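Local coordinates for elongin-C (Saccharomyces cerevisiae, PDB 5ZB2), which links the cullin CUL3 to a substrate receptor in an E3 ubiquitin ligase that polyubiquitylates RNA polymerase II and takes part in global genomic repair, at residues Lys28-Ser40 against Lys60-Ser72. Residues are numbered along the deposited sequence; the frame is centred on the assembly and turned at random.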
loop_
_atom_site.group_PDB
_atom_site.type_symbol
_atom_site.label_atom_id
_atom_site.label_comp_id
_atom_site.label_asym_id
_atom_site.label_seq_id
_atom_site.Cartn_x
_atom_site.Cartn_y
_atom_site.Cartn_z
ATOM N N LYS B 28 -46.992 6.351 13.387
ATOM C CA LYS B 28 -47.331 7.219 12.268
ATOM C C LYS B 28 -47.512 6.402 10.994
ATOM O O LYS B 28 -46.719 5.505 10.693
ATOM C CB LYS B 28 -46.241 8.273 12.065
ATOM C CG LYS B 28 -45.915 9.081 13.313
ATOM C CD LYS B 28 -44.958 10.222 13.007
ATOM C CE LYS B 28 -44.434 10.867 14.280
ATOM N NZ LYS B 28 -45.529 11.442 15.108
ATOM N N GLU B 29 -48.561 6.720 10.242
ATOM C CA GLU B 29 -48.902 6.017 9.015
ATOM C C GLU B 29 -48.637 6.907 7.806
ATOM O O GLU B 29 -48.456 8.122 7.921
ATOM C CB GLU B 29 -50.369 5.571 9.036
ATOM C CG GLU B 29 -50.711 4.612 10.167
ATOM C CD GLU B 29 -52.158 4.153 10.127
ATOM O OE1 GLU B 29 -52.910 4.623 9.247
ATOM O OE2 GLU B 29 -52.543 3.321 10.975
ATOM N N TYR B 30 -48.617 6.277 6.632
ATOM C CA TYR B 30 -48.397 6.980 5.376
ATOM C C TYR B 30 -49.179 6.279 4.275
ATOM O O TYR B 30 -49.185 5.047 4.199
ATOM C CB TYR B 30 -46.909 7.030 5.010
ATOM C CG TYR B 30 -46.049 7.757 6.017
ATOM C CD1 TYR B 30 -45.479 7.084 7.088
ATOM C CD2 TYR B 30 -45.805 9.119 5.896
ATOM C CE1 TYR B 30 -44.693 7.745 8.010
ATOM C CE2 TYR B 30 -45.021 9.787 6.814
ATOM C CZ TYR B 30 -44.467 9.096 7.868
ATOM O OH TYR B 30 -43.685 9.755 8.785
ATOM N N GLU B 31 -49.833 7.068 3.428
ATOM C CA GLU B 31 -50.583 6.551 2.293
ATOM C C GLU B 31 -49.814 6.815 1.007
ATOM O O GLU B 31 -49.155 7.850 0.866
ATOM C CB GLU B 31 -51.974 7.184 2.206
ATOM C CG GLU B 31 -52.861 6.904 3.408
ATOM C CD GLU B 31 -54.335 6.854 3.048
ATOM O OE1 GLU B 31 -54.680 6.223 2.027
ATOM O OE2 GLU B 31 -55.148 7.451 3.784
ATOM N N ILE B 32 -49.902 5.873 0.071
ATOM C CA ILE B 32 -49.173 5.950 -1.189
ATOM C C ILE B 32 -50.094 5.490 -2.309
ATOM O O ILE B 32 -50.844 4.520 -2.152
ATOM C CB ILE B 32 -47.888 5.096 -1.163
ATOM C CG1 ILE B 32 -47.072 5.377 0.100
ATOM C CG2 ILE B 32 -47.043 5.367 -2.401
ATOM C CD1 ILE B 32 -47.428 4.489 1.281
ATOM N N SER B 33 -50.038 6.190 -3.439
ATOM C CA SER B 33 -50.777 5.763 -4.617
ATOM C C SER B 33 -50.384 4.339 -4.987
ATOM O O SER B 33 -49.196 4.011 -5.057
ATOM C CB SER B 33 -50.501 6.709 -5.786
ATOM O OG SER B 33 -51.088 6.224 -6.982
ATOM N N ARG B 34 -51.387 3.490 -5.217
ATOM C CA ARG B 34 -51.107 2.104 -5.576
ATOM C C ARG B 34 -50.177 2.030 -6.779
ATOM O O ARG B 34 -49.323 1.139 -6.863
ATOM C CB ARG B 34 -52.413 1.360 -5.859
ATOM C CG ARG B 34 -52.235 -0.137 -6.075
ATOM C CD ARG B 34 -53.571 -0.832 -6.282
ATOM N NE ARG B 34 -54.259 -0.361 -7.483
ATOM C CZ ARG B 34 -54.107 -0.883 -8.698
ATOM N NH1 ARG B 34 -53.285 -1.906 -8.898
ATOM N NH2 ARG B 34 -54.781 -0.377 -9.720
ATOM N N SER B 35 -50.322 2.966 -7.721
ATOM C CA SER B 35 -49.429 2.999 -8.873
ATOM C C SER B 35 -48.020 3.420 -8.476
ATOM O O SER B 35 -47.050 3.032 -9.136
ATOM C CB SER B 35 -49.984 3.944 -9.937
ATOM O OG SER B 35 -49.162 3.947 -11.091
ATOM N N ALA B 36 -47.887 4.210 -7.409
ATOM C CA ALA B 36 -46.568 4.611 -6.933
ATOM C C ALA B 36 -45.903 3.489 -6.143
ATOM O O ALA B 36 -44.718 3.198 -6.342
ATOM C CB ALA B 36 -46.681 5.875 -6.078
ATOM N N ALA B 37 -46.653 2.846 -5.245
ATOM C CA ALA B 37 -46.112 1.731 -4.478
ATOM C C ALA B 37 -45.799 0.527 -5.355
ATOM O O ALA B 37 -44.999 -0.326 -4.955
ATOM C CB ALA B 37 -47.090 1.330 -3.372
ATOM N N MET B 38 -46.410 0.435 -6.540
ATOM C CA MET B 38 -46.107 -0.656 -7.459
ATOM C C MET B 38 -44.651 -0.637 -7.904
ATOM O O MET B 38 -44.134 -1.672 -8.339
ATOM C CB MET B 38 -47.027 -0.581 -8.680
ATOM C CG MET B 38 -46.729 -1.611 -9.762
ATOM S SD MET B 38 -47.921 -1.555 -11.114
ATOM C CE MET B 38 -47.144 -2.650 -12.302
ATOM N N ILE B 39 -43.981 0.514 -7.809
ATOM C CA ILE B 39 -42.574 0.595 -8.189
ATOM C C ILE B 39 -41.737 -0.328 -7.318
ATOM O O ILE B 39 -40.749 -0.909 -7.781
ATOM C CB ILE B 39 -42.079 2.054 -8.102
ATOM C CG1 ILE B 39 -42.955 2.968 -8.967
ATOM C CG2 ILE B 39 -40.618 2.145 -8.535
ATOM C CD1 ILE B 39 -42.648 4.439 -8.819
ATOM N N SER B 40 -42.113 -0.481 -6.051
ATOM C CA SER B 40 -41.411 -1.360 -5.129
ATOM C C SER B 40 -41.896 -2.793 -5.315
ATOM O O SER B 40 -43.067 -3.087 -5.039
ATOM C CB SER B 40 -41.633 -0.908 -3.684
ATOM O OG SER B 40 -40.985 -1.773 -2.770
ATOM N N LYS B 60 -39.444 9.967 3.426
ATOM C CA LYS B 60 -38.579 10.225 2.282
ATOM C C LYS B 60 -38.710 9.132 1.229
ATOM O O LYS B 60 -38.625 9.412 0.028
ATOM C CB LYS B 60 -37.124 10.356 2.737
ATOM C CG LYS B 60 -36.268 11.242 1.839
ATOM C CD LYS B 60 -36.716 12.698 1.902
ATOM C CE LYS B 60 -35.867 13.591 1.018
ATOM N NZ LYS B 60 -36.306 15.013 1.101
ATOM N N ALA B 61 -38.918 7.885 1.659
ATOM C CA ALA B 61 -39.154 6.805 0.707
ATOM C C ALA B 61 -40.400 7.079 -0.124
ATOM O O ALA B 61 -40.373 6.992 -1.358
ATOM C CB ALA B 61 -39.281 5.475 1.449
ATOM N N VAL B 62 -41.507 7.422 0.540
ATOM C CA VAL B 62 -42.725 7.784 -0.183
ATOM C C VAL B 62 -42.458 8.972 -1.095
ATOM O O VAL B 62 -42.939 9.021 -2.234
ATOM C CB VAL B 62 -43.868 8.078 0.807
ATOM C CG1 VAL B 62 -45.142 8.454 0.061
ATOM C CG2 VAL B 62 -44.121 6.875 1.708
ATOM N N GLU B 63 -41.684 9.946 -0.613
ATOM C CA GLU B 63 -41.351 11.101 -1.440
ATOM C C GLU B 63 -40.631 10.673 -2.713
ATOM O O GLU B 63 -40.850 11.253 -3.783
ATOM C CB GLU B 63 -40.501 12.090 -0.640
ATOM C CG GLU B 63 -40.168 13.377 -1.392
ATOM C CD GLU B 63 -39.390 14.370 -0.544
ATOM O OE1 GLU B 63 -39.447 14.268 0.701
ATOM O OE2 GLU B 63 -38.718 15.250 -1.124
ATOM N N TYR B 64 -39.773 9.652 -2.624
ATOM C CA TYR B 64 -39.093 9.165 -3.819
ATOM C C TYR B 64 -40.051 8.413 -4.735
ATOM O O TYR B 64 -40.005 8.580 -5.960
ATOM C CB TYR B 64 -37.912 8.266 -3.446
ATOM C CG TYR B 64 -37.308 7.590 -4.656
ATOM C CD1 TYR B 64 -36.377 8.246 -5.448
ATOM C CD2 TYR B 64 -37.691 6.307 -5.024
ATOM C CE1 TYR B 64 -35.835 7.641 -6.568
ATOM C CE2 TYR B 64 -37.155 5.694 -6.141
ATOM C CZ TYR B 64 -36.227 6.365 -6.909
ATOM O OH TYR B 64 -35.690 5.761 -8.023
ATOM N N LEU B 65 -40.916 7.569 -4.166
ATOM C CA LEU B 65 -41.847 6.799 -4.985
ATOM C C LEU B 65 -42.696 7.718 -5.851
ATOM O O LEU B 65 -42.772 7.547 -7.074
ATOM C CB LEU B 65 -42.733 5.926 -4.095
ATOM C CG LEU B 65 -42.032 4.787 -3.354
ATOM C CD1 LEU B 65 -43.000 4.099 -2.408
ATOM C CD2 LEU B 65 -41.441 3.777 -4.330
ATOM N N ASN B 66 -43.346 8.707 -5.234
ATOM C CA ASN B 66 -44.085 9.696 -6.009
ATOM C C ASN B 66 -43.167 10.388 -7.006
ATOM O O ASN B 66 -43.504 10.530 -8.187
ATOM C CB ASN B 66 -44.732 10.716 -5.071
ATOM C CG ASN B 66 -45.644 10.066 -4.051
ATOM O OD1 ASN B 66 -46.366 9.119 -4.362
ATOM N ND2 ASN B 66 -45.608 10.565 -2.821
ATOM N N TYR B 67 -41.989 10.811 -6.545
ATOM C CA TYR B 67 -41.012 11.421 -7.439
ATOM C C TYR B 67 -40.688 10.502 -8.610
ATOM O O TYR B 67 -40.473 10.969 -9.735
ATOM C CB TYR B 67 -39.743 11.765 -6.657
ATOM C CG TYR B 67 -38.541 12.072 -7.520
ATOM C CD1 TYR B 67 -38.331 13.350 -8.022
ATOM C CD2 TYR B 67 -37.610 11.087 -7.824
ATOM C CE1 TYR B 67 -37.230 13.634 -8.807
ATOM C CE2 TYR B 67 -36.508 11.362 -8.609
ATOM C CZ TYR B 67 -36.322 12.637 -9.097
ATOM O OH TYR B 67 -35.225 12.918 -9.880
ATOM N N ASN B 68 -40.658 9.191 -8.368
ATOM C CA ASN B 68 -40.300 8.252 -9.426
ATOM C C ASN B 68 -41.411 8.146 -10.463
ATOM O O ASN B 68 -41.168 8.301 -11.665
ATOM C CB ASN B 68 -39.990 6.879 -8.828
ATOM C CG ASN B 68 -39.464 5.900 -9.860
ATOM O OD1 ASN B 68 -40.211 5.407 -10.706
ATOM N ND2 ASN B 68 -38.170 5.611 -9.794
ATOM N N LEU B 69 -42.642 7.883 -10.016
ATOM C CA LEU B 69 -43.750 7.730 -10.956
ATOM C C LEU B 69 -43.953 8.987 -11.790
ATOM O O LEU B 69 -44.335 8.896 -12.962
ATOM C CB LEU B 69 -45.035 7.380 -10.203
ATOM C CG LEU B 69 -46.292 7.217 -11.065
ATOM C CD1 LEU B 69 -46.119 6.092 -12.079
ATOM C CD2 LEU B 69 -47.510 6.969 -10.190
ATOM N N LYS B 70 -43.703 10.163 -11.213
ATOM C CA LYS B 70 -43.904 11.410 -11.944
ATOM C C LYS B 70 -42.998 11.481 -13.168
ATOM O O LYS B 70 -43.470 11.620 -14.301
ATOM C CB LYS B 70 -43.660 12.605 -11.019
ATOM C CG LYS B 70 -44.771 12.839 -10.002
ATOM C CD LYS B 70 -44.518 14.085 -9.167
ATOM C CE LYS B 70 -45.632 14.310 -8.152
ATOM N NZ LYS B 70 -45.420 15.544 -7.342
ATOM N N TYR B 71 -41.687 11.384 -12.958
ATOM C CA TYR B 71 -40.716 11.570 -14.027
ATOM C C TYR B 71 -40.346 10.269 -14.731
ATOM O O TYR B 71 -39.472 10.280 -15.604
ATOM C CB TYR B 71 -39.459 12.244 -13.472
ATOM C CG TYR B 71 -39.735 13.606 -12.876
ATOM C CD1 TYR B 71 -39.776 14.739 -13.677
ATOM C CD2 TYR B 71 -39.968 13.758 -11.514
ATOM C CE1 TYR B 71 -40.036 15.987 -13.141
ATOM C CE2 TYR B 71 -40.228 15.002 -10.967
ATOM C CZ TYR B 71 -40.263 16.112 -11.785
ATOM O OH TYR B 71 -40.518 17.355 -11.250
ATOM N N SER B 72 -40.993 9.160 -14.386
ATOM C CA SER B 72 -40.742 7.885 -15.050
ATOM C C SER B 72 -41.798 7.620 -16.117
ATOM O O SER B 72 -42.967 7.396 -15.803
ATOM C CB SER B 72 -40.722 6.741 -14.034
ATOM O OG SER B 72 -39.678 6.912 -13.092
#
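The side chain of Ile39 lies along the surface of helix 55-71: its CD1 meets Asn68 OD1 at 3.2 Å and settles over the backbone, 3.6 Å from Leu65 O and close to Leu69 N. A chi1 of -56° sets CG1 anti to the carbonyl carbon, and the extended chi2 carries CD1 forward into this groove, where a long, branched aliphatic chain fits. Its CG2 lies farther along the same Asn68 carboxamide, which is steadied by a hydrogen bond from Asn68 ND2 to Tyr64 OH (3.1 Å), the hydroxyl lying near the amide plane. Tyr64 OH also bonds to Ser6 O of the RAD7 chain, so the helical face beside this groove continues into the partner interface.

Where the two backbones come close, with CA of Ala36 and CA of Leu65 5.6 Å apart, a small residue is needed. Ala36 CB is a low bump in a hollow bordered by Leu65, Asn66 and Leu69, 3.7 Å from Asn66 OD1. Leu69 closes the outer end, its CD2 lying 3.6 Å from Ser35 OG. Leu65, the helix residue most covered by segment 28-40, turns its CD2 toward Ala36 O and the CB of Ile39, while CD1 meets Ile32 CG2.

Farther back, the forked end of Val62 straddles Ile32: Val62 CG1 lies 3.6 Å from Ile32 CG1, with Val62 CG2 nearly as close, and two beta-branched chains mesh at an angle. Tyr30 adds its CB beside Val62 CG2. Strand 29-33 and the 60-71 part of the helix run almost parallel (13°), their axes 9.2 Å apart at the closest, leaving room for one layer of interlocking side chains. Ile32 also touches Leu22 of strand 19-23. Such packing of a helix on a small three-stranded sheet is characteristic of the BTB/POZ fold of the SKP1 family.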